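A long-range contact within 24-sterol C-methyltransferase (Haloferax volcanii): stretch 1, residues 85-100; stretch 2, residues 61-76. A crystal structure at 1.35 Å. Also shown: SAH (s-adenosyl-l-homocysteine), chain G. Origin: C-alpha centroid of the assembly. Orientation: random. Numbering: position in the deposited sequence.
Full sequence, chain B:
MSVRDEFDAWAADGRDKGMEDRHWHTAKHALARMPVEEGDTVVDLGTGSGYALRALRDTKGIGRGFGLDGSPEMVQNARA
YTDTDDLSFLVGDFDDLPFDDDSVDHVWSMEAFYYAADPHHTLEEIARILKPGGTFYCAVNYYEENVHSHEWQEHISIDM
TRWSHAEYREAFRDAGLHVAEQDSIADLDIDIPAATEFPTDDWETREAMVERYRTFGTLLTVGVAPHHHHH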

# COMPACT_ATOMS: atom_id res chain seq x y z
N ASP B 85 -8.36 -5.61 -27.91
CA ASP B 85 -8.51 -4.19 -28.19
C ASP B 85 -8.92 -3.42 -26.92
O ASP B 85 -9.01 -2.19 -26.98
CB ASP B 85 -9.47 -3.97 -29.35
CG ASP B 85 -8.85 -4.35 -30.68
OD1 ASP B 85 -7.66 -4.01 -30.91
OD2 ASP B 85 -9.56 -4.96 -31.51
N ASP B 86 -9.16 -4.12 -25.78
CA ASP B 86 -9.52 -3.44 -24.52
C ASP B 86 -8.28 -2.72 -23.94
O ASP B 86 -8.40 -1.82 -23.09
CB ASP B 86 -10.12 -4.43 -23.51
CG ASP B 86 -11.51 -4.96 -23.90
OD1 ASP B 86 -12.35 -4.15 -24.34
OD2 ASP B 86 -11.76 -6.16 -23.68
N LEU B 87 -7.09 -3.12 -24.41
CA LEU B 87 -5.82 -2.49 -24.02
C LEU B 87 -5.34 -1.76 -25.25
O LEU B 87 -5.15 -2.37 -26.30
CB LEU B 87 -4.79 -3.53 -23.53
CG LEU B 87 -5.22 -4.44 -22.38
CD1 LEU B 87 -4.15 -5.51 -22.06
CD2 LEU B 87 -5.62 -3.65 -21.12
N SER B 88 -5.17 -0.46 -25.13
CA SER B 88 -4.76 0.38 -26.25
C SER B 88 -3.47 1.06 -25.93
O SER B 88 -3.04 1.10 -24.77
CB SER B 88 -5.81 1.44 -26.52
OG SER B 88 -5.94 2.32 -25.41
N PHE B 89 -2.81 1.56 -26.99
CA PHE B 89 -1.51 2.20 -26.90
C PHE B 89 -1.49 3.52 -27.63
O PHE B 89 -2.21 3.72 -28.62
CB PHE B 89 -0.42 1.24 -27.43
CG PHE B 89 -0.37 -0.02 -26.60
CD1 PHE B 89 0.28 -0.03 -25.37
CD2 PHE B 89 -1.08 -1.16 -26.99
CE1 PHE B 89 0.25 -1.17 -24.55
CE2 PHE B 89 -1.11 -2.30 -26.17
CZ PHE B 89 -0.43 -2.31 -24.97
N LEU B 90 -0.71 4.46 -27.11
CA LEU B 90 -0.64 5.81 -27.69
C LEU B 90 0.73 6.41 -27.44
O LEU B 90 1.44 6.04 -26.48
CB LEU B 90 -1.74 6.73 -27.08
CG LEU B 90 -1.63 7.04 -25.57
CD1 LEU B 90 -2.16 8.43 -25.27
CD2 LEU B 90 -2.39 6.02 -24.70
N VAL B 91 1.10 7.33 -28.32
CA VAL B 91 2.32 8.10 -28.16
C VAL B 91 1.95 9.32 -27.33
O VAL B 91 0.99 10.03 -27.63
CB VAL B 91 2.97 8.50 -29.53
CG1 VAL B 91 4.38 9.08 -29.33
CG2 VAL B 91 3.03 7.30 -30.47
N GLY B 92 2.73 9.60 -26.29
CA GLY B 92 2.51 10.75 -25.46
C GLY B 92 3.73 11.10 -24.64
O GLY B 92 4.76 10.40 -24.73
N ASP B 93 3.61 12.15 -23.84
CA ASP B 93 4.72 12.61 -23.01
C ASP B 93 4.26 12.83 -21.59
O ASP B 93 3.18 13.35 -21.35
CB ASP B 93 5.35 13.89 -23.60
CG ASP B 93 6.61 14.29 -22.84
OD1 ASP B 93 7.65 13.62 -23.02
OD2 ASP B 93 6.53 15.21 -21.98
N PHE B 94 5.15 12.50 -20.65
CA PHE B 94 4.87 12.61 -19.23
C PHE B 94 4.57 14.01 -18.75
O PHE B 94 4.02 14.17 -17.67
CB PHE B 94 6.04 12.06 -18.42
CG PHE B 94 6.33 10.59 -18.57
CD1 PHE B 94 5.40 9.74 -19.14
CD2 PHE B 94 7.52 10.05 -18.09
CE1 PHE B 94 5.68 8.39 -19.30
CE2 PHE B 94 7.80 8.70 -18.23
CZ PHE B 94 6.86 7.87 -18.81
N ASP B 95 4.96 15.04 -19.54
CA ASP B 95 4.70 16.40 -19.07
C ASP B 95 3.32 16.91 -19.39
O ASP B 95 2.92 17.95 -18.84
CB ASP B 95 5.77 17.38 -19.59
CG ASP B 95 6.00 18.55 -18.66
OD1 ASP B 95 6.19 18.33 -17.45
OD2 ASP B 95 6.00 19.70 -19.15
N ASP B 96 2.56 16.22 -20.25
CA ASP B 96 1.21 16.69 -20.59
C ASP B 96 0.38 15.47 -20.90
O ASP B 96 0.42 14.97 -22.04
CB ASP B 96 1.25 17.63 -21.83
CG ASP B 96 1.95 18.97 -21.60
OD1 ASP B 96 1.38 19.81 -20.88
OD2 ASP B 96 3.07 19.16 -22.13
N LEU B 97 -0.30 14.92 -19.88
CA LEU B 97 -1.06 13.67 -20.08
C LEU B 97 -2.38 13.95 -20.79
O LEU B 97 -3.17 14.77 -20.31
CB LEU B 97 -1.29 12.91 -18.77
CG LEU B 97 -0.00 12.62 -17.98
CD1 LEU B 97 -0.34 11.86 -16.65
CD2 LEU B 97 1.03 11.84 -18.82
N PRO B 98 -2.63 13.20 -21.88
CA PRO B 98 -3.79 13.48 -22.73
C PRO B 98 -5.05 12.77 -22.26
O PRO B 98 -5.78 12.18 -23.06
CB PRO B 98 -3.31 13.02 -24.12
CG PRO B 98 -2.45 11.83 -23.81
CD PRO B 98 -1.74 12.20 -22.51
N PHE B 99 -5.32 12.87 -20.95
CA PHE B 99 -6.50 12.30 -20.34
C PHE B 99 -7.24 13.33 -19.56
O PHE B 99 -6.62 14.24 -18.95
CB PHE B 99 -6.14 11.14 -19.39
CG PHE B 99 -5.38 10.05 -20.08
CD1 PHE B 99 -6.04 9.04 -20.77
CD2 PHE B 99 -3.99 10.02 -20.03
CE1 PHE B 99 -5.32 8.07 -21.47
CE2 PHE B 99 -3.27 9.03 -20.70
CZ PHE B 99 -3.94 8.08 -21.43
N ASP B 100 -8.58 13.23 -19.56
CA ASP B 100 -9.44 14.14 -18.82
C ASP B 100 -9.17 14.11 -17.32
O ASP B 100 -8.70 13.09 -16.80
CB ASP B 100 -10.90 13.71 -19.00
CG ASP B 100 -11.48 14.04 -20.35
OD1 ASP B 100 -10.87 14.85 -21.08
OD2 ASP B 100 -12.57 13.52 -20.67
N SAH G . 7.73 0.05 -18.16
CA SAH G . 8.56 -0.74 -19.10
CB SAH G . 9.60 0.13 -19.92
CG SAH G . 10.65 0.79 -19.04
SD SAH G . 11.83 1.75 -20.06
C SAH G . 9.33 -1.89 -18.39
O SAH G . 9.09 -1.98 -17.11
OXT SAH G . 10.07 -2.63 -18.99
C5' SAH G . 11.16 3.43 -20.00
C4' SAH G . 10.00 3.66 -20.94
O4' SAH G . 9.49 5.00 -20.70
C3' SAH G . 10.45 3.62 -22.41
O3' SAH G . 9.62 2.78 -23.21
C2' SAH G . 10.50 5.09 -22.81
O2' SAH G . 10.28 5.35 -24.20
C1' SAH G . 9.42 5.71 -21.93
N9 SAH G . 9.62 7.13 -21.63
C8 SAH G . 10.73 7.71 -21.07
N7 SAH G . 10.61 9.00 -20.87
C5 SAH G . 9.33 9.29 -21.32
C6 SAH G . 8.59 10.49 -21.39
N6 SAH G . 9.06 11.69 -21.01
N1 SAH G . 7.34 10.44 -21.91
C2 SAH G . 6.87 9.26 -22.35
N3 SAH G . 7.48 8.06 -22.34
C4 SAH G . 8.71 8.15 -21.80
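Stretch 2 (61-76) GIGRGFGLDGSPEMVQ

L68 is the apolar centre of the contact: the other stretch covers 130 Å² of it, the largest share of any residue. Its CD1 lies 3.7 Å from P98 CD and 4.2 Å from both L90 CD1 and F99 CE2, while its CD2 is 3.8 Å from F94 CE1. On the same sheet face, F66 receives the edge of F99 (ring centroids 5.3 Å apart, planes at 74°). On the face bearing F89 and V91, helix 72-76 runs antiparallel to strand 87-91 (173°, axes 7.9 Å apart), so that V75 CB reaches F89 CB and V75 CG2 reaches V91 CG2, both at 3.8 Å. G65 and G67 leave room there; an ideal CB would clash with L87 CD2 at 2.6 Å and F89 CD1 at 2.5 Å.

Strand 64-69 lies parallel to strand 87-91, crossing at -24°, with extended phi/psi and register L87-G65 through V91-D69. Alternating hydrogen bonds fix that register: G65 N to D86 O (3.0 Å), S88 N to G65 O (2.8 Å), G67 N to S88 O (2.8 Å), L90 N to G67 O (3.0 Å), D69 N to L90 O (3.1 Å) and G92 N to D69 O (3.0 Å).

At the polar edge, SAH bridges both stretches: its O2' donates to D69 OD1 (2.6 Å), and F94 N donates to its N1 (3.3 Å).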

# COMPACT_ATOMS: atom_id res chain seq x y z
N GLY B 61 -8.39 -8.42 -14.03
CA GLY B 61 -9.55 -8.11 -14.86
C GLY B 61 -9.83 -6.64 -15.11
O GLY B 61 -10.99 -6.23 -15.17
N ILE B 62 -8.79 -5.81 -15.28
CA ILE B 62 -9.03 -4.43 -15.65
C ILE B 62 -9.85 -4.41 -16.93
O ILE B 62 -9.79 -5.35 -17.74
CB ILE B 62 -7.73 -3.61 -15.81
CG1 ILE B 62 -6.81 -4.14 -16.92
CG2 ILE B 62 -6.99 -3.56 -14.48
CD1 ILE B 62 -5.71 -3.10 -17.34
N GLY B 63 -10.64 -3.36 -17.08
CA GLY B 63 -11.53 -3.25 -18.21
C GLY B 63 -10.99 -2.50 -19.39
O GLY B 63 -11.37 -2.77 -20.54
N ARG B 64 -10.21 -1.44 -19.10
CA ARG B 64 -9.65 -0.57 -20.15
C ARG B 64 -8.24 -0.25 -19.76
O ARG B 64 -7.97 0.01 -18.58
CB ARG B 64 -10.42 0.74 -20.27
CG ARG B 64 -11.93 0.52 -20.29
CD ARG B 64 -12.73 1.64 -20.85
NE ARG B 64 -12.44 2.94 -20.24
CZ ARG B 64 -12.79 4.07 -20.83
NH1 ARG B 64 -12.52 5.23 -20.26
NH2 ARG B 64 -13.41 4.05 -22.00
N GLY B 65 -7.34 -0.31 -20.72
CA GLY B 65 -5.96 0.03 -20.42
C GLY B 65 -5.39 0.93 -21.47
O GLY B 65 -5.76 0.79 -22.66
N PHE B 66 -4.55 1.90 -21.04
CA PHE B 66 -3.89 2.81 -21.97
C PHE B 66 -2.40 2.76 -21.68
O PHE B 66 -2.01 3.12 -20.57
CB PHE B 66 -4.36 4.25 -21.81
CG PHE B 66 -5.83 4.47 -22.07
CD1 PHE B 66 -6.77 4.19 -21.08
CD2 PHE B 66 -6.27 4.94 -23.29
CE1 PHE B 66 -8.13 4.34 -21.33
CE2 PHE B 66 -7.63 5.14 -23.53
CZ PHE B 66 -8.55 4.83 -22.56
N GLY B 67 -1.61 2.32 -22.66
CA GLY B 67 -0.16 2.26 -22.52
C GLY B 67 0.43 3.43 -23.27
O GLY B 67 0.36 3.48 -24.51
N LEU B 68 0.93 4.41 -22.53
CA LEU B 68 1.46 5.65 -23.09
C LEU B 68 3.00 5.53 -23.17
O LEU B 68 3.64 5.05 -22.22
CB LEU B 68 1.05 6.85 -22.20
CG LEU B 68 1.58 8.23 -22.62
CD1 LEU B 68 0.59 9.31 -22.27
CD2 LEU B 68 2.92 8.59 -21.89
N ASP B 69 3.59 5.96 -24.30
CA ASP B 69 5.04 5.90 -24.43
C ASP B 69 5.45 7.01 -25.38
O ASP B 69 4.71 7.36 -26.29
CB ASP B 69 5.53 4.54 -24.92
CG ASP B 69 6.94 4.29 -24.46
OD1 ASP B 69 7.89 4.82 -25.11
OD2 ASP B 69 7.11 3.59 -23.45
N GLY B 70 6.60 7.59 -25.14
CA GLY B 70 7.10 8.65 -26.03
C GLY B 70 7.80 8.10 -27.27
O GLY B 70 8.18 8.88 -28.15
N SER B 71 8.02 6.77 -27.33
CA SER B 71 8.64 6.08 -28.46
C SER B 71 7.56 5.44 -29.34
O SER B 71 6.96 4.44 -28.94
CB SER B 71 9.64 5.03 -27.99
OG SER B 71 9.97 4.12 -29.04
N PRO B 72 7.35 5.94 -30.59
CA PRO B 72 6.35 5.31 -31.48
C PRO B 72 6.64 3.84 -31.77
O PRO B 72 5.71 3.04 -31.82
CB PRO B 72 6.40 6.17 -32.75
CG PRO B 72 6.94 7.50 -32.27
CD PRO B 72 7.94 7.14 -31.22
N GLU B 73 7.93 3.46 -31.90
CA GLU B 73 8.34 2.07 -32.13
C GLU B 73 7.96 1.17 -30.94
O GLU B 73 7.51 0.03 -31.11
CB GLU B 73 9.86 1.98 -32.38
CG GLU B 73 10.29 2.50 -33.75
CD GLU B 73 10.65 3.97 -33.86
OE1 GLU B 73 11.50 4.30 -34.72
OE2 GLU B 73 10.09 4.80 -33.10
N MET B 74 8.13 1.72 -29.72
CA MET B 74 7.80 0.99 -28.51
C MET B 74 6.30 0.63 -28.46
O MET B 74 5.97 -0.53 -28.19
CB MET B 74 8.18 1.80 -27.27
CG MET B 74 8.34 0.98 -26.05
SD MET B 74 9.73 -0.19 -26.02
CE MET B 74 11.13 0.93 -25.66
N VAL B 75 5.43 1.61 -28.73
CA VAL B 75 3.99 1.29 -28.66
C VAL B 75 3.53 0.46 -29.86
O VAL B 75 2.61 -0.33 -29.68
CB VAL B 75 3.06 2.47 -28.38
CG1 VAL B 75 3.06 2.81 -26.89
CG2 VAL B 75 3.42 3.68 -29.24
N GLN B 76 4.22 0.56 -31.03
CA GLN B 76 3.91 -0.34 -32.16
C GLN B 76 4.18 -1.77 -31.70
O GLN B 76 3.34 -2.65 -31.89
CB GLN B 76 4.79 -0.01 -33.38
CG GLN B 76 4.33 1.21 -34.17
CD GLN B 76 5.39 1.71 -35.13
OE1 GLN B 76 6.15 0.94 -35.73
NE2 GLN B 76 5.46 3.03 -35.29